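Piwi domain-containing protein (PDB 5THE) probably binds guide RNA as an Argonaute from a budding yeast, this chain being the C-terminal lobe with the MID and PIWI domains. Local coordinates at residues D100-K105 with V218-F223; L113-N118 with K237-L242; N176-I181 with K204-L209. All coordinates share one frame; numbering follows the deposited sequence.

Contact 1 (D100-K105 with V218-F223). With nucleotides of chain B.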
# COMPACT_ATOMS: atom_id res chain seq x y z
N ASP A 100 14.88 -0.47 -27.30
CA ASP A 100 16.25 -0.75 -26.86
C ASP A 100 16.88 0.46 -26.18
O ASP A 100 17.52 0.34 -25.12
CB ASP A 100 17.11 -1.17 -28.05
CG ASP A 100 16.74 -2.52 -28.57
OD1 ASP A 100 16.36 -3.38 -27.74
OD2 ASP A 100 16.81 -2.74 -29.80
N ILE A 101 16.72 1.63 -26.79
CA ILE A 101 17.26 2.85 -26.22
C ILE A 101 16.64 3.12 -24.85
O ILE A 101 17.34 3.44 -23.89
CB ILE A 101 17.06 4.02 -27.20
CG1 ILE A 101 17.99 3.82 -28.41
CG2 ILE A 101 17.31 5.35 -26.51
CD1 ILE A 101 17.60 4.61 -29.63
N SER A 102 15.32 2.99 -24.75
CA SER A 102 14.65 3.26 -23.48
C SER A 102 15.09 2.27 -22.40
O SER A 102 15.25 2.65 -21.24
CB SER A 102 13.14 3.21 -23.65
OG SER A 102 12.70 4.34 -24.38
N MET A 103 15.29 1.00 -22.77
CA MET A 103 15.74 0.00 -21.81
C MET A 103 17.14 0.32 -21.32
O MET A 103 17.45 0.11 -20.14
CB MET A 103 15.70 -1.39 -22.45
CG MET A 103 14.30 -1.92 -22.71
SD MET A 103 13.29 -2.00 -21.22
CE MET A 103 14.01 -3.45 -20.43
N ASP A 104 17.99 0.82 -22.20
CA ASP A 104 19.35 1.14 -21.80
C ASP A 104 19.39 2.37 -20.91
O ASP A 104 20.12 2.41 -19.91
CB ASP A 104 20.23 1.36 -23.03
CG ASP A 104 21.69 1.50 -22.66
OD1 ASP A 104 22.33 0.45 -22.42
OD2 ASP A 104 22.19 2.64 -22.60
N LYS A 105 18.62 3.40 -21.26
CA LYS A 105 18.54 4.58 -20.41
C LYS A 105 17.93 4.22 -19.06
O LYS A 105 18.39 4.71 -18.01
CB LYS A 105 17.73 5.66 -21.12
CG LYS A 105 17.36 6.86 -20.26
CD LYS A 105 18.41 7.94 -20.31
CE LYS A 105 17.82 9.27 -19.87
NZ LYS A 105 16.92 9.14 -18.69
N VAL A 218 4.32 -1.00 -18.05
CA VAL A 218 4.69 0.37 -18.36
C VAL A 218 3.95 0.71 -19.66
O VAL A 218 3.89 -0.12 -20.57
CB VAL A 218 6.23 0.41 -18.44
CG1 VAL A 218 6.78 0.36 -19.85
CG2 VAL A 218 6.83 1.44 -17.54
N VAL A 219 3.29 1.87 -19.70
CA VAL A 219 2.65 2.32 -20.94
C VAL A 219 3.74 2.92 -21.82
O VAL A 219 4.50 3.80 -21.39
CB VAL A 219 1.53 3.34 -20.66
CG1 VAL A 219 0.92 3.87 -21.97
CG2 VAL A 219 0.44 2.70 -19.82
N TRP A 220 3.82 2.41 -23.05
CA TRP A 220 4.91 2.76 -23.96
C TRP A 220 5.00 4.26 -24.22
O TRP A 220 6.10 4.82 -24.26
CB TRP A 220 4.73 2.00 -25.28
CG TRP A 220 5.75 2.32 -26.35
CD1 TRP A 220 5.48 2.60 -27.66
CD2 TRP A 220 7.18 2.39 -26.21
NE1 TRP A 220 6.65 2.83 -28.35
CE2 TRP A 220 7.71 2.70 -27.49
CE3 TRP A 220 8.07 2.21 -25.15
CZ2 TRP A 220 9.08 2.84 -27.73
CZ3 TRP A 220 9.44 2.36 -25.39
CH2 TRP A 220 9.93 2.67 -26.67
N ASP A 221 3.86 4.93 -24.41
CA ASP A 221 3.94 6.37 -24.69
C ASP A 221 4.49 7.15 -23.50
O ASP A 221 5.01 8.25 -23.69
CB ASP A 221 2.59 6.94 -25.12
CG ASP A 221 2.20 6.52 -26.54
OD1 ASP A 221 3.11 6.17 -27.32
OD2 ASP A 221 0.99 6.54 -26.87
N ASN A 222 4.43 6.58 -22.30
CA ASN A 222 5.10 7.18 -21.16
C ASN A 222 6.57 6.79 -21.12
O ASN A 222 7.46 7.65 -21.05
CB ASN A 222 4.43 6.76 -19.86
CG ASN A 222 3.03 7.29 -19.73
OD1 ASN A 222 2.69 8.32 -20.29
ND2 ASN A 222 2.20 6.57 -18.96
N PHE A 223 6.83 5.48 -21.14
CA PHE A 223 8.19 4.96 -20.99
C PHE A 223 9.12 5.56 -22.04
O PHE A 223 10.25 5.94 -21.73
CB PHE A 223 8.15 3.43 -21.11
CG PHE A 223 9.46 2.75 -20.82
CD1 PHE A 223 10.26 3.17 -19.77
CD2 PHE A 223 9.88 1.67 -21.58
CE1 PHE A 223 11.47 2.54 -19.50
CE2 PHE A 223 11.09 1.02 -21.31
CZ PHE A 223 11.88 1.46 -20.27
P A B 2 2.19 3.81 -16.50
OP1 A B 2 0.96 4.64 -16.55
OP2 A B 2 3.25 3.93 -17.55
O5' A B 2 2.86 4.01 -15.07
C5' A B 2 3.84 3.09 -14.58
C4' A B 2 4.65 3.71 -13.48
O4' A B 2 5.47 4.77 -14.02
C3' A B 2 3.86 4.41 -12.39
O3' A B 2 3.35 3.51 -11.44
C2' A B 2 4.87 5.39 -11.82
O2' A B 2 5.83 4.70 -11.02
C1' A B 2 5.57 5.83 -13.09
N9 A B 2 4.93 7.00 -13.73
C8 A B 2 3.88 6.99 -14.61
N7 A B 2 3.55 8.16 -15.06
C5 A B 2 4.46 9.01 -14.45
C6 A B 2 4.63 10.39 -14.52
N6 A B 2 3.83 11.14 -15.28
N1 A B 2 5.62 10.95 -13.77
C2 A B 2 6.38 10.13 -13.02
N3 A B 2 6.32 8.80 -12.87
C4 A B 2 5.32 8.31 -13.61
OP3 U B 1 1.06 -2.64 -11.71
P U B 1 2.18 -2.30 -12.60
OP1 U B 1 2.80 -3.54 -13.13
OP2 U B 1 3.07 -1.34 -11.92
O5' U B 1 1.57 -1.58 -13.87
C5' U B 1 1.25 -0.20 -13.85
C4' U B 1 1.15 0.30 -15.26
O4' U B 1 0.06 -0.39 -15.94
C3' U B 1 0.90 1.79 -15.42
O3' U B 1 1.70 2.28 -16.49
C2' U B 1 -0.59 1.86 -15.78
O2' U B 1 -0.95 2.99 -16.55
C1' U B 1 -0.79 0.56 -16.56
N1 U B 1 -2.18 0.06 -16.50
C2 U B 1 -2.85 -0.14 -17.68
O2 U B 1 -2.31 0.06 -18.75
N3 U B 1 -4.14 -0.59 -17.58
C4 U B 1 -4.82 -0.86 -16.40
O4 U B 1 -5.99 -1.27 -16.45
C5 U B 1 -4.07 -0.62 -15.21
C6 U B 1 -2.81 -0.17 -15.30

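Contact 2 (L113-N118 with K237-L242). With nucleotides of chain B.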
# COMPACT_ATOMS: atom_id res chain seq x y z
N LEU A 113 20.31 4.62 -8.21
CA LEU A 113 19.57 4.39 -6.98
C LEU A 113 19.97 3.10 -6.29
O LEU A 113 19.51 2.84 -5.17
CB LEU A 113 18.06 4.38 -7.28
CG LEU A 113 17.58 5.67 -7.97
CD1 LEU A 113 16.22 5.50 -8.60
CD2 LEU A 113 17.57 6.81 -6.96
N GLY A 114 20.81 2.28 -6.93
CA GLY A 114 21.30 1.04 -6.36
C GLY A 114 20.75 -0.22 -6.99
O GLY A 114 21.08 -1.32 -6.53
N VAL A 115 19.91 -0.11 -8.02
CA VAL A 115 19.32 -1.26 -8.67
C VAL A 115 20.09 -1.52 -9.96
O VAL A 115 20.13 -0.67 -10.86
CB VAL A 115 17.83 -1.05 -8.97
CG1 VAL A 115 17.23 -2.31 -9.54
CG2 VAL A 115 17.12 -0.59 -7.70
N ASP A 116 20.68 -2.70 -10.05
CA ASP A 116 21.55 -3.07 -11.16
C ASP A 116 20.79 -4.09 -12.02
O ASP A 116 20.60 -5.24 -11.60
CB ASP A 116 22.87 -3.62 -10.63
CG ASP A 116 23.85 -3.99 -11.73
OD1 ASP A 116 23.74 -3.45 -12.85
OD2 ASP A 116 24.74 -4.83 -11.45
N PHE A 117 20.34 -3.65 -13.18
CA PHE A 117 19.65 -4.51 -14.14
C PHE A 117 20.56 -4.81 -15.32
O PHE A 117 21.35 -3.97 -15.75
CB PHE A 117 18.37 -3.87 -14.68
CG PHE A 117 17.20 -3.99 -13.76
CD1 PHE A 117 16.70 -5.23 -13.40
CD2 PHE A 117 16.57 -2.86 -13.28
CE1 PHE A 117 15.62 -5.34 -12.57
CE2 PHE A 117 15.48 -2.96 -12.44
CZ PHE A 117 15.01 -4.20 -12.08
N ASN A 118 20.42 -6.03 -15.84
CA ASN A 118 21.01 -6.43 -17.11
C ASN A 118 19.87 -6.43 -18.12
O ASN A 118 18.91 -7.19 -17.98
CB ASN A 118 21.65 -7.81 -16.96
CG ASN A 118 22.12 -8.42 -18.28
OD1 ASN A 118 22.09 -7.79 -19.34
ND2 ASN A 118 22.56 -9.67 -18.21
N LYS A 237 8.87 0.45 -7.47
CA LYS A 237 7.98 -0.70 -7.40
C LYS A 237 8.73 -2.00 -7.64
O LYS A 237 8.53 -2.98 -6.93
CB LYS A 237 6.83 -0.53 -8.40
CG LYS A 237 5.93 0.67 -8.06
CD LYS A 237 5.54 1.52 -9.29
CE LYS A 237 4.62 0.78 -10.26
NZ LYS A 237 3.29 0.39 -9.67
N MET A 238 9.61 -2.01 -8.65
CA MET A 238 10.41 -3.20 -8.92
C MET A 238 11.22 -3.60 -7.70
O MET A 238 11.25 -4.77 -7.31
CB MET A 238 11.35 -2.94 -10.10
CG MET A 238 10.61 -2.63 -11.40
SD MET A 238 11.81 -2.28 -12.70
CE MET A 238 10.77 -2.35 -14.18
N ASN A 239 11.89 -2.62 -7.09
CA ASN A 239 12.75 -2.90 -5.95
C ASN A 239 11.96 -3.55 -4.82
O ASN A 239 12.43 -4.51 -4.20
CB ASN A 239 13.43 -1.62 -5.47
CG ASN A 239 14.56 -1.88 -4.45
OD1 ASN A 239 14.76 -1.11 -3.54
ND2 ASN A 239 15.31 -2.92 -4.66
N LEU A 240 10.75 -3.04 -4.55
CA LEU A 240 9.89 -3.67 -3.54
C LEU A 240 9.57 -5.12 -3.92
O LEU A 240 9.66 -6.02 -3.07
CB LEU A 240 8.60 -2.87 -3.35
CG LEU A 240 8.80 -1.48 -2.70
CD1 LEU A 240 7.49 -0.69 -2.71
CD2 LEU A 240 9.36 -1.60 -1.27
N LYS A 241 9.17 -5.35 -5.18
CA LYS A 241 8.88 -6.70 -5.64
C LYS A 241 10.09 -7.61 -5.52
O LYS A 241 9.95 -8.80 -5.24
CB LYS A 241 8.36 -6.67 -7.08
CG LYS A 241 6.91 -6.21 -7.15
CD LYS A 241 6.54 -5.78 -8.55
CE LYS A 241 5.04 -5.55 -8.68
NZ LYS A 241 4.70 -5.07 -10.07
N LEU A 242 11.29 -7.04 -5.67
CA LEU A 242 12.54 -7.74 -5.43
C LEU A 242 12.95 -7.75 -3.95
O LEU A 242 14.13 -7.96 -3.66
CB LEU A 242 13.64 -7.11 -6.28
CG LEU A 242 13.42 -7.38 -7.77
CD1 LEU A 242 14.11 -6.33 -8.65
CD2 LEU A 242 13.94 -8.78 -8.08
P A B 2 2.19 3.81 -16.50
OP1 A B 2 0.96 4.64 -16.55
OP2 A B 2 3.25 3.93 -17.55
O5' A B 2 2.86 4.01 -15.07
C5' A B 2 3.84 3.09 -14.58
C4' A B 2 4.65 3.71 -13.48
O4' A B 2 5.47 4.77 -14.02
C3' A B 2 3.86 4.41 -12.39
O3' A B 2 3.35 3.51 -11.44
C2' A B 2 4.87 5.39 -11.82
O2' A B 2 5.83 4.70 -11.02
C1' A B 2 5.57 5.83 -13.09
N9 A B 2 4.93 7.00 -13.73
C8 A B 2 3.88 6.99 -14.61
N7 A B 2 3.55 8.16 -15.06
C5 A B 2 4.46 9.01 -14.45
C6 A B 2 4.63 10.39 -14.52
N6 A B 2 3.83 11.14 -15.28
N1 A B 2 5.62 10.95 -13.77
C2 A B 2 6.38 10.13 -13.02
N3 A B 2 6.32 8.80 -12.87
C4 A B 2 5.32 8.31 -13.61
OP3 U B 1 1.06 -2.64 -11.71
P U B 1 2.18 -2.30 -12.60
OP1 U B 1 2.80 -3.54 -13.13
OP2 U B 1 3.07 -1.34 -11.92
O5' U B 1 1.57 -1.58 -13.87
C5' U B 1 1.25 -0.20 -13.85
C4' U B 1 1.15 0.30 -15.26
O4' U B 1 0.06 -0.39 -15.94
C3' U B 1 0.90 1.79 -15.42
O3' U B 1 1.70 2.28 -16.49
C2' U B 1 -0.59 1.86 -15.78
O2' U B 1 -0.95 2.99 -16.55
C1' U B 1 -0.79 0.56 -16.56
N1 U B 1 -2.18 0.06 -16.50
C2 U B 1 -2.85 -0.14 -17.68
O2 U B 1 -2.31 0.06 -18.75
N3 U B 1 -4.14 -0.59 -17.58
C4 U B 1 -4.82 -0.86 -16.40
O4 U B 1 -5.99 -1.27 -16.45
C5 U B 1 -4.07 -0.62 -15.21
C6 U B 1 -2.81 -0.17 -15.30
P A B 3 1.96 3.83 -10.72
OP1 A B 3 1.72 2.60 -9.90
OP2 A B 3 0.95 4.29 -11.72
O5' A B 3 2.31 5.07 -9.77
C5' A B 3 3.25 4.91 -8.72
C4' A B 3 3.65 6.24 -8.14
O4' A B 3 4.40 7.02 -9.10
C3' A B 3 2.51 7.15 -7.73
O3' A B 3 1.97 6.77 -6.49
C2' A B 3 3.18 8.51 -7.71
O2' A B 3 3.96 8.66 -6.52
C1' A B 3 4.12 8.39 -8.91
N9 A B 3 3.43 8.88 -10.10
C8 A B 3 2.51 8.20 -10.87
N7 A B 3 2.02 8.93 -11.84
C5 A B 3 2.66 10.15 -11.69
C6 A B 3 2.56 11.32 -12.42
N6 A B 3 1.74 11.43 -13.49
N1 A B 3 3.33 12.36 -12.02
C2 A B 3 4.13 12.19 -10.94
N3 A B 3 4.31 11.13 -10.16
C4 A B 3 3.53 10.14 -10.61

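Contact 3 (N176-I181 with K204-L209). With nucleotides of chain B.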
# COMPACT_ATOMS: atom_id res chain seq x y z
N ASN A 176 4.02 -19.75 -23.27
CA ASN A 176 5.24 -20.47 -23.63
C ASN A 176 6.47 -19.72 -23.15
O ASN A 176 7.43 -20.32 -22.67
CB ASN A 176 5.29 -20.67 -25.14
CG ASN A 176 6.48 -21.50 -25.56
OD1 ASN A 176 6.52 -22.71 -25.33
ND2 ASN A 176 7.48 -20.85 -26.15
N LEU A 177 6.45 -18.39 -23.27
CA LEU A 177 7.57 -17.58 -22.81
C LEU A 177 7.78 -17.72 -21.31
O LEU A 177 8.92 -17.84 -20.84
CB LEU A 177 7.31 -16.12 -23.20
CG LEU A 177 8.44 -15.09 -23.07
CD1 LEU A 177 8.12 -13.88 -23.94
CD2 LEU A 177 8.65 -14.66 -21.61
N LEU A 178 6.69 -17.72 -20.53
CA LEU A 178 6.83 -17.75 -19.08
C LEU A 178 7.36 -19.09 -18.58
O LEU A 178 8.20 -19.14 -17.68
CB LEU A 178 5.49 -17.42 -18.42
CG LEU A 178 5.04 -15.99 -18.71
CD1 LEU A 178 3.73 -15.69 -18.02
CD2 LEU A 178 6.11 -15.00 -18.28
N GLU A 179 6.90 -20.20 -19.17
CA GLU A 179 7.44 -21.50 -18.76
C GLU A 179 8.92 -21.64 -19.08
O GLU A 179 9.63 -22.42 -18.44
CB GLU A 179 6.66 -22.64 -19.43
CG GLU A 179 5.16 -22.59 -19.27
CD GLU A 179 4.42 -23.04 -20.48
OE1 GLU A 179 5.08 -23.24 -21.50
OE2 GLU A 179 3.18 -23.16 -20.41
N ASN A 180 9.41 -20.90 -20.07
CA ASN A 180 10.81 -20.97 -20.48
C ASN A 180 11.65 -19.85 -19.90
O ASN A 180 12.82 -19.72 -20.26
CB ASN A 180 10.92 -20.95 -22.00
CG ASN A 180 10.32 -22.17 -22.65
OD1 ASN A 180 9.91 -23.12 -21.97
ND2 ASN A 180 10.27 -22.17 -23.98
N ILE A 181 11.08 -19.03 -19.02
CA ILE A 181 11.78 -17.81 -18.61
C ILE A 181 13.01 -18.18 -17.77
O ILE A 181 12.90 -19.03 -16.86
CB ILE A 181 10.83 -16.88 -17.84
CG1 ILE A 181 11.34 -15.44 -17.90
CG2 ILE A 181 10.59 -17.35 -16.40
CD1 ILE A 181 11.50 -14.91 -19.32
N LYS A 204 -1.69 -9.66 -15.50
CA LYS A 204 -1.45 -9.93 -14.09
C LYS A 204 -1.99 -11.29 -13.69
O LYS A 204 -1.36 -12.02 -12.92
CB LYS A 204 -2.05 -8.81 -13.25
CG LYS A 204 -1.38 -7.45 -13.49
CD LYS A 204 0.13 -7.51 -13.18
CE LYS A 204 0.73 -6.11 -13.12
NZ LYS A 204 2.21 -6.13 -12.80
N TYR A 205 -3.15 -11.66 -14.23
CA TYR A 205 -3.72 -12.98 -13.95
C TYR A 205 -2.75 -14.08 -14.34
O TYR A 205 -2.53 -15.03 -13.58
CB TYR A 205 -5.03 -13.12 -14.70
CG TYR A 205 -5.68 -14.47 -14.58
CD1 TYR A 205 -6.42 -14.80 -13.45
CD2 TYR A 205 -5.60 -15.41 -15.60
CE1 TYR A 205 -7.04 -16.02 -13.33
CE2 TYR A 205 -6.22 -16.64 -15.50
CZ TYR A 205 -6.94 -16.94 -14.36
OH TYR A 205 -7.56 -18.15 -14.22
N ILE A 206 -2.17 -13.97 -15.53
CA ILE A 206 -1.21 -14.97 -15.98
C ILE A 206 0.08 -14.88 -15.18
O ILE A 206 0.59 -15.88 -14.68
CB ILE A 206 -0.95 -14.80 -17.48
CG1 ILE A 206 -2.20 -15.16 -18.28
CG2 ILE A 206 0.23 -15.63 -17.91
CD1 ILE A 206 -2.16 -14.61 -19.71
N THR A 207 0.62 -13.67 -15.07
CA THR A 207 2.00 -13.55 -14.60
C THR A 207 2.09 -13.58 -13.08
O THR A 207 2.97 -14.24 -12.53
CB THR A 207 2.62 -12.28 -15.17
OG1 THR A 207 2.30 -12.21 -16.57
CG2 THR A 207 4.13 -12.31 -15.01
N ASP A 208 1.20 -12.86 -12.38
CA ASP A 208 1.17 -12.97 -10.92
C ASP A 208 0.57 -14.30 -10.49
O ASP A 208 1.20 -15.09 -9.79
CB ASP A 208 0.34 -11.85 -10.28
CG ASP A 208 0.89 -10.45 -10.50
OD1 ASP A 208 2.07 -10.27 -10.90
OD2 ASP A 208 0.10 -9.51 -10.24
N LEU A 209 -0.67 -14.55 -10.91
CA LEU A 209 -1.45 -15.60 -10.27
C LEU A 209 -1.05 -16.99 -10.78
O LEU A 209 -0.83 -17.91 -9.99
CB LEU A 209 -2.94 -15.32 -10.47
CG LEU A 209 -3.93 -16.30 -9.84
CD1 LEU A 209 -5.18 -15.56 -9.49
CD2 LEU A 209 -4.24 -17.44 -10.82
OP3 U B 1 1.06 -2.64 -11.71
P U B 1 2.18 -2.30 -12.60
OP1 U B 1 2.80 -3.54 -13.13
OP2 U B 1 3.07 -1.34 -11.92
O5' U B 1 1.57 -1.58 -13.87
C5' U B 1 1.25 -0.20 -13.85
C4' U B 1 1.15 0.30 -15.26
O4' U B 1 0.06 -0.39 -15.94
C3' U B 1 0.90 1.79 -15.42
O3' U B 1 1.70 2.28 -16.49
C2' U B 1 -0.59 1.86 -15.78
O2' U B 1 -0.95 2.99 -16.55
C1' U B 1 -0.79 0.56 -16.56
N1 U B 1 -2.18 0.06 -16.50
C2 U B 1 -2.85 -0.14 -17.68
O2 U B 1 -2.31 0.06 -18.75
N3 U B 1 -4.14 -0.59 -17.58
C4 U B 1 -4.82 -0.86 -16.40
O4 U B 1 -5.99 -1.27 -16.45
C5 U B 1 -4.07 -0.62 -15.21
C6 U B 1 -2.81 -0.17 -15.30

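Contact 1 (D100-K105 with V218-F223)
Ser102 lays its CB over one face of the Phe223 ring. CB stands 4.1 Å from the centroid of the Phe223 ring and 23° off its normal, a CH-pi contact shifted toward the rim. The carbonyl of the same serine also reaches this ring, with Ser102 O 3.7 Å from Phe223 CZ. Phe223 has CG anti to the backbone N (chi1 -173°), which carries its ring out from the short helix 220-223 to the helix 95-111. Met103 comes to the edge of the ring, near its plane, and the two side chains cross at about a right angle. Its SD lies 3.7 Å from Phe223 CE2, a Met-aromatic contact made by a chain bent at chi2 and chi3. The Trp220 indole lies beside Phe223 and meets the hydroxyl, with CZ3 3.9 Å from Ser102 OG. That approach is oblique. The hydroxyl itself is hydrogen-bonded to Asn226 OD1, so its polar need is met beside the aromatic rings. Trp220 also packs edge-to-face with Phe83.

Val219 and Asn222, interleaved with these aromatic residues, hold the RNA. Val219 N gives a bond of 3.0 Å to OP2 of A2 of chain B, and Asn222 ND2 gives a nearly straight one of 3.2 Å to the same oxygen (179°). Val219 is the N-cap of the helix, and its O accepts from both Asn222 N and Phe223 N. The phosphate thus sits at the N-terminal end of a helix, where the helix dipole would probably favour its negative charge. Neighbouring residues do two jobs: Trp220 and Phe223 pack the short helix against 95-111, while Val219 N and the Asn222 amide together grip one phosphate oxygen. This is consistent with the guide-binding role of the MID domain.

Contact 2 (L113-N118 with K237-L242)
Apolar contacts come first: Phe117 meets Met238 and Leu242 of the helix 228-241 and its end. Met238 SD is 3.7 Å from Phe117 CE2 and lies 4.7 Å from the ring centroid of Phe117, 58° off the normal, so this Met-aromatic contact is oblique. The methionine chain is extended beyond CG (chi2 178°), which carries the sulfur out to the ring. The Leu242 and Phe117 side chains come at each other from opposite directions, Leu242 CD1 4.1 Å from Phe117 CZ. Val115 turns its CG2 to the amide end of Asn239. Val235 of the same helix also touches Val115 and Phe117.

Polar contacts lie across the helix, toward the bound RNA. Lys237 NZ donates to OP2 of U1 of chain B at 2.8 Å and to OP1 of A3 of chain B at 2.7 Å. It is also bonded to an oxygen of the C-terminal carboxylate, Ile549 O. Its chain is bent at three torsions, which sets the amine between these two phosphates. Lys241 NZ stays 3.9 Å from OP1 of U1 of chain B and is bonded to Asn215 O.

One helix thus carries two chemistries. Its apolar flank packs against the strand 117-118 and the loop before it, while its lysines would probably balance the charge of the RNA 5' end.

Contact 3 (N176-I181 with K204-L209)
Leu178, on the helix 169-179, reaches Ile206 and Thr207 on the helix 197-210 with a single methyl, CD1. In 204-209 the first residue faces the RNA. Lys204 NZ donates to OP1 of U1 of chain B at 2.7 Å and is also hydrogen-bonded to Asn215 OD1. Its chain bends at chi2 (-59°) and then runs straight to the phosphate. A leucine in its place would probably cost this phosphate oxygen the bond from Lys204 and part of its charge balance, and Asn215 OD1 the same donor.

Two residues on, Ile206 offers its CG2 to Leu178 CD1 at 3.5 Å, and the two side chains cross at about a right angle. That branch stands anti to the backbone N, on the side of the helix 169-179. Leu175 and Glu171 of that helix touch Ile206 as well. Thr207 follows, with OG1 4.0 Å from Leu178 CD1. The hydroxyl is hydrogen-bonded to Tyr189 OH and to Leu203 O, so a buried polar atom beside the leucine methyl has partners of its own. Tyr189 also packs on Leu178, as does Phe211.

Asp208 turns back toward the lysine side. Its OD2 makes a salt bridge with Arg501, and its OD1 accepts from Asn215 ND2. Asn215 is therefore held between Asp208 and Lys204, which makes the aspartate a second-shell residue of the phosphate site. Leu209 packs on Phe505 and ends the wider pi-type turn that spans 205-209. The helix has two working sides: small apolar contacts join it to 169-179, and a lysine backed by an asparagine and an aspartate binds the 5' phosphate of U1 of chain B, presumably the guide.

From the N terminus the chain first forms the helix 95-111, which carries 100-105, and then 113-118, a loop leading into the strand 117-118, the first half of contact 2. Next come the helix 169-179 and the helix 197-210, joined by contact 3, which closes a short loop through the strand 185-191. The return to 218-223 closes contact 1, and 237-242 closes contact 2. Contacts 1 and 2 cross along the chain, and contact 3 is nested inside both. Contacts 1 and 2 reach the same parallel sheet. Contacts 2 and 3 touch where Lys241 NZ and Lys204 NZ lie 3.9 Å apart, two lysines gathered round the 5' phosphate.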